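Local coordinates for protein methionine-R-sulfoxide reductase (Neisseria meningitidis, PDB 3MMH) that catalyses the reduction of the R epimer of free methionine sulfoxide to methionine, using a pocket built on a GAF-type domain, at residues G48-G53 against A108-S113; S115-P120 against L147-L152. All blocks are in the same frame, centred on the assembly; numbering follows the deposited sequence.

Contact 1. Residues G48-G53 against A108-S113; sequences GWFWVG and ACSSLS. With SME (methionine sulfoxide), chain C.
Phe50 reaches the loop 108-113 with the far end of its ring: with CG anti to the backbone N (chi1 -179°), the ring is carried out from the start of the strand to the loop. There the hydroxyl of Ser110 lies at the ring's edge, near its plane, with OG 3.5 Å from Phe50 CZ. Leu112 crosses the aromatic side chain at about a right angle, bringing its CB to 3.8 Å from Phe50 CZ, and Ser113 CB adds a looser, oblique contact. A phenyl ring suits the place because its C-H edge can lie against the Ser110 oxygen while its far carbon packs on Leu112. Ser110 OG is tied into the loop's own fold: it accepts from Leu112 N at 3.1 Å, forming an ST turn.

Trp51, next along, does not touch the loop; both meet the ligand instead. The methyl CE of methionine sulfoxide sits over the centre of one indole face, 3.5 Å from Trp51 CE2. A broad aromatic face is well suited to a methyl group. From the loop, Cys109 SG lies 3.6 Å from SME S; Cys109 is in disulfide linkage with Cys75.

Phe50 and Trp51 form a classic beta bulge opposite Asp134, where strand 51-58 begins beside strand 126-135; the loop bridges strands 95-97 and 115-123, and helix 32-47 packs against Trp49 and Val52.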
ATOM      1  N   GLY A  48      -5.338 -13.570  -2.181  1.00 10.43           N
ATOM      2  CA  GLY A  48      -4.598 -13.992  -1.021  1.00 11.17           C
ATOM      3  C   GLY A  48      -3.152 -14.261  -1.265  1.00 11.41           C
ATOM      4  O   GLY A  48      -2.482 -14.919  -0.434  1.00 13.55           O
ATOM      5  N   TRP A  49      -2.550 -13.751  -2.336  1.00 10.52           N
ATOM      6  CA  TRP A  49      -1.161 -13.944  -2.610  1.00 10.60           C
ATOM      7  C   TRP A  49      -0.349 -13.408  -1.466  1.00  9.63           C
ATOM      8  O   TRP A  49      -0.694 -12.464  -0.796  1.00 11.55           O
ATOM      9  CB  TRP A  49      -0.765 -13.228  -3.915  1.00 10.17           C
ATOM     10  CG  TRP A  49      -1.431 -13.740  -5.145  1.00 10.01           C
ATOM     11  CD1 TRP A  49      -1.659 -15.049  -5.469  1.00 10.83           C
ATOM     12  CD2 TRP A  49      -1.997 -12.970  -6.180  1.00  8.94           C
ATOM     13  NE1 TRP A  49      -2.292 -15.153  -6.680  1.00 10.15           N
ATOM     14  CE2 TRP A  49      -2.485 -13.892  -7.152  1.00  9.97           C
ATOM     15  CE3 TRP A  49      -2.118 -11.631  -6.454  1.00  9.94           C
ATOM     16  CZ2 TRP A  49      -3.076 -13.462  -8.349  1.00 10.17           C
ATOM     17  CZ3 TRP A  49      -2.703 -11.233  -7.646  1.00  9.52           C
ATOM     18  CH2 TRP A  49      -3.191 -12.133  -8.598  1.00  9.62           C
ATOM     19  N   PHE A  50       0.838 -13.969  -1.287  1.00  9.64           N
ATOM     20  CA  PHE A  50       1.796 -13.541  -0.267  1.00  9.83           C
ATOM     21  C   PHE A  50       2.168 -12.050  -0.398  1.00  9.34           C
ATOM     22  O   PHE A  50       2.258 -11.348   0.637  1.00  9.95           O
ATOM     23  CB  PHE A  50       3.074 -14.385  -0.423  1.00 11.38           C
ATOM     24  CG  PHE A  50       4.152 -14.085   0.549  1.00 12.32           C
ATOM     25  CD1 PHE A  50       4.010 -14.357   1.916  1.00 15.47           C
ATOM     26  CD2 PHE A  50       5.350 -13.564   0.095  1.00 15.49           C
ATOM     27  CE1 PHE A  50       5.018 -14.041   2.831  1.00 17.75           C
ATOM     28  CE2 PHE A  50       6.365 -13.269   1.001  1.00 17.65           C
ATOM     29  CZ  PHE A  50       6.206 -13.626   2.304  1.00 17.56           C
ATOM     30  N   TRP A  51       2.375 -11.560  -1.595  1.00  8.92           N
ATOM     31  CA  TRP A  51       2.721 -10.208  -1.834  1.00  8.14           C
ATOM     32  C   TRP A  51       2.125  -9.790  -3.125  1.00  8.11           C
ATOM     33  O   TRP A  51       2.196 -10.514  -4.130  1.00  9.04           O
ATOM     34  CB  TRP A  51       4.268 -10.067  -1.869  1.00  9.48           C
ATOM     35  CG  TRP A  51       4.851  -8.703  -1.671  1.00  8.07           C
ATOM     36  CD1 TRP A  51       5.329  -8.225  -0.471  1.00  9.08           C
ATOM     37  CD2 TRP A  51       4.994  -7.630  -2.625  1.00  8.49           C
ATOM     38  NE1 TRP A  51       5.783  -6.968  -0.660  1.00  9.20           N
ATOM     39  CE2 TRP A  51       5.604  -6.564  -1.959  1.00  8.77           C
ATOM     40  CE3 TRP A  51       4.738  -7.490  -3.992  1.00  8.75           C
ATOM     41  CZ2 TRP A  51       5.928  -5.367  -2.568  1.00  8.90           C
ATOM     42  CZ3 TRP A  51       5.022  -6.319  -4.618  1.00  8.95           C
ATOM     43  CH2 TRP A  51       5.606  -5.252  -3.915  1.00  9.59           C
ATOM     44  N   VAL A  52       1.580  -8.582  -3.204  1.00  7.99           N
ATOM     45  CA  VAL A  52       1.098  -8.050  -4.468  1.00  8.35           C
ATOM     46  C   VAL A  52       1.171  -6.517  -4.444  1.00  6.84           C
ATOM     47  O   VAL A  52       0.719  -5.908  -3.468  1.00  8.13           O
ATOM     48  CB  VAL A  52      -0.306  -8.537  -4.887  1.00  7.96           C
ATOM     49  CG1 VAL A  52      -1.350  -8.277  -3.810  1.00 10.42           C
ATOM     50  CG2 VAL A  52      -0.718  -8.013  -6.243  1.00  9.63           C
ATOM     51  N   GLY A  53       1.694  -5.915  -5.481  1.00  7.49           N
ATOM     52  CA  GLY A  53       1.852  -4.488  -5.494  1.00  7.38           C
ATOM     53  C   GLY A  53       2.603  -3.977  -6.653  1.00  7.71           C
ATOM     54  O   GLY A  53       2.705  -4.677  -7.703  1.00  8.87           O
ATOM     55  N   ALA A 108      15.370 -11.772  -3.968  1.00 17.54           N
ATOM     56  CA  ALA A 108      14.613 -12.321  -2.872  1.00 18.35           C
ATOM     57  C   ALA A 108      14.376 -11.283  -1.739  1.00 19.73           C
ATOM     58  O   ALA A 108      14.976 -11.384  -0.678  1.00 23.03           O
ATOM     59  CB  ALA A 108      15.241 -13.686  -2.342  1.00 19.69           C
ATOM     60  N   CYS A 109      13.451 -10.340  -1.874  1.00 18.57           N
ATOM     61  CA  CYS A 109      13.187  -9.329  -0.805  1.00 19.19           C
ATOM     62  C   CYS A 109      12.609 -10.050   0.392  1.00 19.75           C
ATOM     63  O   CYS A 109      12.769  -9.582   1.505  1.00 22.35           O
ATOM     64  CB  CYS A 109      12.284  -8.137  -1.249  1.00 20.02           C
ATOM     65  SG  CYS A 109      12.860  -7.338  -2.719  1.00 20.08           S
ATOM     66  N   SER A 110      11.874 -11.129   0.160  1.00 18.55           N
ATOM     67  CA  SER A 110      11.543 -12.064   1.221  1.00 18.95           C
ATOM     68  C   SER A 110      12.115 -13.377   0.921  1.00 19.38           C
ATOM     69  O   SER A 110      12.032 -13.835  -0.228  1.00 21.40           O
ATOM     70  CB  SER A 110      10.040 -12.172   1.349  1.00 19.97           C
ATOM     71  OG  SER A 110       9.674 -13.207   2.217  1.00 20.68           O
ATOM     72  N   SER A 111      12.609 -14.051   1.948  1.00 19.63           N
ATOM     73  CA  SER A 111      13.132 -15.430   1.791  1.00 19.22           C
ATOM     74  C   SER A 111      11.983 -16.427   1.516  1.00 18.42           C
ATOM     75  O   SER A 111      12.217 -17.544   1.114  1.00 20.27           O
ATOM     76  CB  SER A 111      13.863 -15.920   3.060  1.00 19.93           C
ATOM     77  OG  SER A 111      12.958 -15.938   4.175  0.50 17.35           O
ATOM     78  N   LEU A 112      10.738 -16.046   1.743  1.00 18.71           N
ATOM     79  CA  LEU A 112       9.597 -17.002   1.761  1.00 18.23           C
ATOM     80  C   LEU A 112       8.921 -17.181   0.368  1.00 18.12           C
ATOM     81  O   LEU A 112       8.190 -18.137   0.172  1.00 18.73           O
ATOM     82  CB  LEU A 112       8.548 -16.572   2.742  1.00 19.17           C
ATOM     83  CG  LEU A 112       9.008 -16.420   4.185  1.00 20.89           C
ATOM     84  CD1 LEU A 112       7.804 -15.953   4.996  1.00 28.86           C
ATOM     85  CD2 LEU A 112       9.446 -17.801   4.668  1.00 25.92           C
ATOM     86  N   SER A 113       9.133 -16.239  -0.568  1.00 17.25           N
ATOM     87  CA  SER A 113       8.469 -16.387  -1.857  0.50 17.85           C
ATOM     88  C   SER A 113       9.131 -17.480  -2.712  1.00 16.27           C
ATOM     89  O   SER A 113      10.358 -17.625  -2.772  1.00 19.73           O
ATOM     90  CB  SER A 113       8.372 -15.054  -2.575  0.50 18.59           C
ATOM     91  OG  SER A 113       9.658 -14.544  -2.684  0.50 21.51           O
TER
HETATM   92  N   SME C 168      11.256 -10.688  -6.630  1.00 13.70           N
HETATM   93  CA  SME C 168      11.374  -9.358  -7.274  1.00 13.31           C
HETATM   94  CB  SME C 168      11.656  -8.224  -6.267  1.00 14.55           C
HETATM   95  CG  SME C 168      10.418  -7.609  -5.593  1.00 14.03           C
HETATM   96  S   SME C 168       9.808  -8.582  -4.276  1.00 20.21           S
HETATM   97  OE  SME C 168       9.707 -10.024  -4.406  1.00 26.51           O
HETATM   98  CE  SME C 168       8.399  -7.653  -3.838  1.00 14.89           C
HETATM   99  C   SME C 168      12.391  -9.401  -8.380  1.00 13.49           C
HETATM  100  O   SME C 168      12.526  -8.384  -9.074  1.00 13.58           O
HETATM  101  OXT SME C 168      13.050 -10.491  -8.590  1.00 14.17           O

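Contact 2. Residues S115-P120 against L147-L152; sequences SEIVVP and LYLGEL. With SME (methionine sulfoxide), chain C.
The amino N of methionine sulfoxide donates to the carboxylate of Glu116, at 2.9 Å from Glu116 OE1 and, more weakly, at 3.0 Å from Glu116 OE2. A carboxylate offers two acceptors to the amino group, and the stretched side chain, with CG anti to the backbone N (chi1 -179°) and the chain extended beyond, brings them across to the ligand.

Ile117 points from the other side of strand 115-123, toward helix 143-165. Its branch methyl CG2 meets Leu149 CD1 at 3.9 Å. Two residues on, the two methyls of Val119 divide their contacts between neighbouring helix residues: CG2 rests 3.8 Å from Leu149 CB, while CG1 packs 4.0 Å from the bare CA of Gly150. Beta-branched residues suit a strand and offer two branches for such packing. The short axes pass 8.5 Å apart at a crossing angle of -34°. Tyr15 of helix 11-27 also touches Leu149.

Ile117 and Val119 thus turn to helix 143-165, while the face away from it is mixed: Val118 packs on helix 83-91 and Glu116 reaches the ligand. Glu116 OE2 also lies close to Asp132 and Asp134, and this cluster of acids would probably favour the ammonium form of the ligand's amino group.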
ATOM      1  N   SER A 115       7.258 -18.386  -6.030  1.00 13.18           N
ATOM      2  CA  SER A 115       6.883 -18.161  -7.409  1.00 12.66           C
ATOM      3  C   SER A 115       6.428 -16.724  -7.571  1.00 11.03           C
ATOM      4  O   SER A 115       6.140 -16.066  -6.561  1.00 11.81           O
ATOM      5  CB  SER A 115       5.816 -19.149  -7.883  1.00 13.08           C
ATOM      6  OG  SER A 115       4.582 -19.021  -7.202  1.00 14.02           O
ATOM      7  N   GLU A 116       6.420 -16.185  -8.769  1.00 10.83           N
ATOM      8  CA  GLU A 116       6.210 -14.768  -9.011  1.00 10.54           C
ATOM      9  C   GLU A 116       5.688 -14.524 -10.419  1.00 10.59           C
ATOM     10  O   GLU A 116       5.964 -15.306 -11.361  1.00 12.19           O
ATOM     11  CB  GLU A 116       7.562 -14.064  -8.836  1.00 11.27           C
ATOM     12  CG  GLU A 116       7.617 -12.573  -9.001  1.00 11.60           C
ATOM     13  CD  GLU A 116       8.871 -11.924  -8.581  1.00 11.55           C
ATOM     14  OE1 GLU A 116       9.873 -12.562  -8.321  1.00 14.87           O
ATOM     15  OE2 GLU A 116       8.947 -10.648  -8.559  1.00 13.80           O
ATOM     16  N   ILE A 117       5.029 -13.408 -10.595  1.00  9.70           N
ATOM     17  CA  ILE A 117       4.696 -12.872 -11.937  1.00  9.84           C
ATOM     18  C   ILE A 117       4.902 -11.351 -11.908  1.00  8.81           C
ATOM     19  O   ILE A 117       4.568 -10.721 -10.903  1.00  9.45           O
ATOM     20  CB  ILE A 117       3.262 -13.183 -12.350  1.00  9.95           C
ATOM     21  CG1 ILE A 117       2.993 -12.748 -13.784  1.00 10.72           C
ATOM     22  CG2 ILE A 117       2.238 -12.664 -11.374  1.00 11.40           C
ATOM     23  CD1 ILE A 117       1.661 -13.294 -14.377  1.00 13.13           C
ATOM     24  N   VAL A 118       5.476 -10.822 -12.961  1.00  9.08           N
ATOM     25  CA  VAL A 118       5.638  -9.400 -13.154  1.00  9.01           C
ATOM     26  C   VAL A 118       5.014  -8.977 -14.463  1.00  9.24           C
ATOM     27  O   VAL A 118       5.374  -9.539 -15.499  1.00 10.82           O
ATOM     28  CB  VAL A 118       7.104  -8.969 -13.079  1.00  9.68           C
ATOM     29  CG1 VAL A 118       7.219  -7.447 -13.285  1.00 11.54           C
ATOM     30  CG2 VAL A 118       7.729  -9.419 -11.746  1.00 12.28           C
ATOM     31  N   VAL A 119       4.153  -7.977 -14.441  1.00  9.41           N
ATOM     32  CA  VAL A 119       3.505  -7.445 -15.629  1.00 10.39           C
ATOM     33  C   VAL A 119       3.871  -5.939 -15.761  1.00  9.74           C
ATOM     34  O   VAL A 119       3.541  -5.153 -14.879  1.00 10.18           O
ATOM     35  CB  VAL A 119       1.977  -7.603 -15.578  1.00 10.12           C
ATOM     36  CG1 VAL A 119       1.313  -6.965 -16.811  1.00 12.51           C
ATOM     37  CG2 VAL A 119       1.600  -9.016 -15.384  1.00 12.07           C
ATOM     38  N   PRO A 120       4.561  -5.544 -16.798  1.00 10.93           N
ATOM     39  CA  PRO A 120       4.889  -4.138 -16.977  1.00 11.42           C
ATOM     40  C   PRO A 120       3.730  -3.280 -17.427  1.00 12.62           C
ATOM     41  O   PRO A 120       2.800  -3.748 -18.101  1.00 13.43           O
ATOM     42  CB  PRO A 120       5.989  -4.183 -18.073  1.00 13.78           C
ATOM     43  CG  PRO A 120       5.521  -5.361 -18.938  1.00 16.54           C
ATOM     44  CD  PRO A 120       5.003  -6.378 -17.912  1.00 13.15           C
ATOM     45  N   LEU A 147      -2.630 -13.540 -18.620  1.00 11.45           N
ATOM     46  CA  LEU A 147      -3.681 -12.951 -19.433  0.70 11.41           C
ATOM     47  C   LEU A 147      -4.424 -11.842 -18.662  1.00 10.20           C
ATOM     48  O   LEU A 147      -4.553 -10.713 -19.129  1.00 10.93           O
ATOM     49  CB  LEU A 147      -4.664 -14.018 -19.914  0.70 13.19           C
ATOM     50  CG  LEU A 147      -5.773 -13.497 -20.846  0.70 13.96           C
ATOM     51  CD1 LEU A 147      -5.173 -13.348 -22.258  0.70 14.24           C
ATOM     52  CD2 LEU A 147      -6.965 -14.485 -20.881  0.70 14.26           C
ATOM     53  N   TYR A 148      -4.945 -12.182 -17.505  1.00 10.97           N
ATOM     54  CA  TYR A 148      -5.793 -11.259 -16.777  1.00 10.12           C
ATOM     55  C   TYR A 148      -5.068 -10.156 -16.077  1.00 10.14           C
ATOM     56  O   TYR A 148      -5.537  -9.010 -16.103  1.00 10.61           O
ATOM     57  CB  TYR A 148      -6.716 -12.036 -15.826  1.00 10.86           C
ATOM     58  CG  TYR A 148      -7.796 -12.770 -16.575  1.00 12.25           C
ATOM     59  CD1 TYR A 148      -8.741 -12.112 -17.365  1.00 13.88           C
ATOM     60  CD2 TYR A 148      -7.978 -14.145 -16.409  1.00 13.20           C
ATOM     61  CE1 TYR A 148      -9.728 -12.837 -18.033  1.00 15.30           C
ATOM     62  CE2 TYR A 148      -9.003 -14.821 -17.060  1.00 14.43           C
ATOM     63  CZ  TYR A 148      -9.842 -14.166 -17.901  1.00 14.43           C
ATOM     64  OH  TYR A 148     -10.854 -14.876 -18.558  1.00 18.69           O
ATOM     65  N   LEU A 149      -3.866 -10.390 -15.559  1.00  9.66           N
ATOM     66  CA  LEU A 149      -3.087  -9.253 -15.036  1.00  9.98           C
ATOM     67  C   LEU A 149      -2.597  -8.397 -16.167  1.00  9.07           C
ATOM     68  O   LEU A 149      -2.442  -7.178 -15.986  1.00 10.07           O
ATOM     69  CB  LEU A 149      -1.942  -9.714 -14.133  1.00  9.61           C
ATOM     70  CG  LEU A 149      -2.388 -10.410 -12.828  1.00  9.56           C
ATOM     71  CD1 LEU A 149      -1.203 -11.029 -12.136  1.00 10.91           C
ATOM     72  CD2 LEU A 149      -3.133  -9.419 -11.915  1.00 10.89           C
ATOM     73  N   GLY A 150      -2.393  -8.940 -17.375  1.00 10.58           N
ATOM     74  CA  GLY A 150      -2.131  -8.081 -18.520  1.00 11.31           C
ATOM     75  C   GLY A 150      -3.288  -7.195 -18.874  1.00 10.96           C
ATOM     76  O   GLY A 150      -3.077  -6.008 -19.197  1.00 12.88           O
ATOM     77  N   GLU A 151      -4.502  -7.700 -18.768  1.00 11.62           N
ATOM     78  CA  GLU A 151      -5.666  -6.833 -19.000  1.00 12.44           C
ATOM     79  C   GLU A 151      -5.810  -5.807 -17.888  1.00 11.17           C
ATOM     80  O   GLU A 151      -6.171  -4.665 -18.169  1.00 11.89           O
ATOM     81  CB  GLU A 151      -6.927  -7.708 -19.071  1.00 14.30           C
ATOM     82  CG  GLU A 151      -7.059  -8.602 -20.306  1.00 20.02           C
ATOM     83  CD  GLU A 151      -6.906  -7.819 -21.607  0.80 23.84           C
ATOM     84  OE1 GLU A 151      -7.529  -6.765 -21.744  0.80 31.72           O
ATOM     85  OE2 GLU A 151      -6.048  -8.220 -22.415  0.80 34.95           O
ATOM     86  N   LEU A 152      -5.513  -6.149 -16.648  1.00 10.44           N
ATOM     87  CA  LEU A 152      -5.515  -5.211 -15.565  1.00 10.46           C
ATOM     88  C   LEU A 152      -4.483  -4.081 -15.830  1.00 10.10           C
ATOM     89  O   LEU A 152      -4.758  -2.903 -15.553  1.00 10.34           O
ATOM     90  CB  LEU A 152      -5.238  -5.892 -14.250  1.00 10.20           C
ATOM     91  CG  LEU A 152      -5.198  -4.943 -13.037  1.00 11.25           C
ATOM     92  CD1 LEU A 152      -6.474  -4.142 -12.878  1.00 12.69           C
ATOM     93  CD2 LEU A 152      -4.935  -5.805 -11.774  1.00 12.68           C
TER
HETATM   94  N   SME C 168      11.256 -10.688  -6.630  1.00 13.70           N
HETATM   95  CA  SME C 168      11.374  -9.358  -7.274  1.00 13.31           C
HETATM   96  CB  SME C 168      11.656  -8.224  -6.267  1.00 14.55           C
HETATM   97  CG  SME C 168      10.418  -7.609  -5.593  1.00 14.03           C
HETATM   98  S   SME C 168       9.808  -8.582  -4.276  1.00 20.21           S
HETATM   99  OE  SME C 168       9.707 -10.024  -4.406  1.00 26.51           O
HETATM  100  CE  SME C 168       8.399  -7.653  -3.838  1.00 14.89           C
HETATM  101  C   SME C 168      12.391  -9.401  -8.380  1.00 13.49           C
HETATM  102  O   SME C 168      12.526  -8.384  -9.074  1.00 13.58           O
HETATM  103  OXT SME C 168      13.050 -10.491  -8.590  1.00 14.17           O

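Each contact has a segment that lends a side chain or two to the methionine sulfoxide pocket, and their centres are 15 Å apart. Contact 1 contributes residues at the sulfoxide end of the ligand, whereas contact 2 contributes one at its amino end; the packing of contact 2 is on the other face of strand 115-123. On that side the two are joined directly: Trp49 CH2 of segment 48-53 packs 4.2 Å from Leu149 CD1 of segment 147-152. Strand 126-135 lies between strands 51-58 and 115-123 in the antiparallel sheet, linking the parts of both contacts that build on it. Contact 1 is only partly buried, while contact 2 is a buried sheet-to-helix layer.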